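Local coordinates for protein dermonecrotic toxin (PDB 2EBF) that acts as a potent mitogenic and osteolytic toxin of Pasteurella multocida that induces bone resorption and is associated with severe progressive atrophic rhinitis in pigs, at residues P516-L520 / V521-K525. Numbering follows the deposited sequence.
Sequences PMPGL and VQYLK
The phenol ring of Tyr523 reaches back along the chain to the pyrrolidine ring of Pro518, and the two rings meet at a slant. Three carbons of the proline take part: CB approaches Tyr523 CE2 at 3.5 Å, CG lies near CE2 and CZ, and CD comes within 3.4 Å of Tyr523 OH. With its own CG beside the backbone N and anti to the carbonyl carbon (chi1 -79°), Tyr523 carries its ring toward the start of the helix, and its CD2 also passes 3.4 Å from Gly519 O. Phe336 meets the same ring with planes about 60° apart, and Ile484 and Ile488 of helix 473-490 also touch the tyrosine.

The flat amide of Gln522 serves the backbone instead. The side chain bends at its second torsion and brings OE1 to 2.8 Å from Gly519 N; the donor lies in the carbonyl plane, although the N-H points somewhat off line (137°). Gly519 is the N-cap of helix 520-524, in the C2 region of the toxin, so this bond from the third residue beyond the cap back to the cap N-H resembles the return half of a capping box. Gln522 NE2 is bound in turn by Asn508 OD1, which helps fix the rotation of the amide. Gly519 O accepts an almost straight bond from Tyr523 N (3.1 Å), opening the first turn. Leu524 N follows at 2.8 Å from Leu520 O, against which Leu524 CB and CG also rest. Beyond it Lys525 turns to positive phi in a Schellman motif.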
loop_
_atom_site.group_PDB
_atom_site.type_symbol
_atom_site.label_atom_id
_atom_site.label_comp_id
_atom_site.label_asym_id
_atom_site.label_seq_id
_atom_site.Cartn_x
_atom_site.Cartn_y
_atom_site.Cartn_z
ATOM N N PRO A 516 13.590 -2.106 -8.889
ATOM C CA PRO A 516 14.228 -2.530 -7.649
ATOM C C PRO A 516 13.580 -1.948 -6.393
ATOM O O PRO A 516 12.990 -0.863 -6.427
ATOM C CB PRO A 516 15.675 -2.021 -7.798
ATOM C CG PRO A 516 15.831 -1.660 -9.286
ATOM C CD PRO A 516 14.453 -1.212 -9.686
ATOM N N MET A 517 13.691 -2.693 -5.298
ATOM C CA MET A 517 13.458 -2.144 -3.963
ATOM C C MET A 517 14.813 -1.720 -3.372
ATOM O O MET A 517 15.635 -2.574 -3.055
ATOM C CB MET A 517 12.801 -3.196 -3.072
ATOM C CG MET A 517 12.713 -2.827 -1.601
ATOM S SD MET A 517 11.651 -1.393 -1.388
ATOM C CE MET A 517 11.587 -1.307 0.397
ATOM N N PRO A 518 15.048 -0.406 -3.230
ATOM C CA PRO A 518 16.330 0.051 -2.697
ATOM C C PRO A 518 16.463 -0.399 -1.253
ATOM O O PRO A 518 15.451 -0.668 -0.603
ATOM C CB PRO A 518 16.224 1.583 -2.771
ATOM C CG PRO A 518 15.103 1.851 -3.732
ATOM C CD PRO A 518 14.153 0.720 -3.540
ATOM N N GLY A 519 17.695 -0.488 -0.760
ATOM C CA GLY A 519 17.927 -0.929 0.604
ATOM C C GLY A 519 17.905 0.232 1.574
ATOM O O GLY A 519 17.797 1.395 1.161
ATOM N N LEU A 520 18.032 -0.069 2.861
ATOM C CA LEU A 520 18.048 0.974 3.902
ATOM C C LEU A 520 19.119 2.002 3.599
ATOM O O LEU A 520 18.957 3.199 3.844
ATOM C CB LEU A 520 18.382 0.365 5.264
ATOM C CG LEU A 520 17.372 -0.413 6.088
ATOM C CD1 LEU A 520 18.127 -1.408 6.956
ATOM C CD2 LEU A 520 16.521 0.531 6.952
ATOM N N VAL A 521 20.220 1.496 3.056
ATOM C CA VAL A 521 21.448 2.231 2.881
ATOM C C VAL A 521 21.297 3.234 1.732
ATOM O O VAL A 521 21.747 4.383 1.828
ATOM C CB VAL A 521 22.570 1.168 2.751
ATOM C CG1 VAL A 521 23.462 1.318 1.551
ATOM C CG2 VAL A 521 23.272 0.980 4.059
ATOM N N GLN A 522 20.609 2.815 0.670
ATOM C CA GLN A 522 20.260 3.740 -0.417
ATOM C C GLN A 522 19.302 4.825 0.046
ATOM O O GLN A 522 19.528 6.007 -0.219
ATOM C CB GLN A 522 19.695 2.987 -1.617
ATOM C CG GLN A 522 20.748 2.213 -2.374
ATOM C CD GLN A 522 21.187 0.958 -1.656
ATOM O OE1 GLN A 522 20.366 0.239 -1.089
ATOM N NE2 GLN A 522 22.485 0.671 -1.700
ATOM N N TYR A 523 18.231 4.436 0.731
ATOM C CA TYR A 523 17.292 5.430 1.238
ATOM C C TYR A 523 17.930 6.382 2.235
ATOM O O TYR A 523 17.611 7.564 2.230
ATOM C CB TYR A 523 16.056 4.779 1.846
ATOM C CG TYR A 523 15.034 4.321 0.831
ATOM C CD1 TYR A 523 14.221 5.243 0.155
ATOM C CD2 TYR A 523 14.857 2.969 0.567
ATOM C CE1 TYR A 523 13.267 4.820 -0.776
ATOM C CE2 TYR A 523 13.899 2.535 -0.358
ATOM C CZ TYR A 523 13.112 3.462 -1.020
ATOM O OH TYR A 523 12.171 3.026 -1.934
ATOM N N LEU A 524 18.842 5.881 3.072
ATOM C CA LEU A 524 19.452 6.712 4.121
ATOM C C LEU A 524 20.724 7.439 3.667
ATOM O O LEU A 524 21.303 8.223 4.427
ATOM C CB LEU A 524 19.719 5.893 5.395
ATOM C CG LEU A 524 18.501 5.346 6.160
ATOM C CD1 LEU A 524 18.954 4.468 7.335
ATOM C CD2 LEU A 524 17.574 6.483 6.664
ATOM N N LYS A 525 21.147 7.186 2.429
ATOM C CA LYS A 525 22.309 7.863 1.841
ATOM C C LYS A 525 23.608 7.535 2.601
ATOM O O LYS A 525 24.445 8.410 2.828
ATOM C CB LYS A 525 22.110 9.388 1.780
ATOM C CG LYS A 525 20.795 9.884 1.143
ATOM C CD LYS A 525 19.756 10.340 2.173
ATOM C CE LYS A 525 20.183 11.601 2.910
ATOM N NZ LYS A 525 19.209 11.992 3.980
#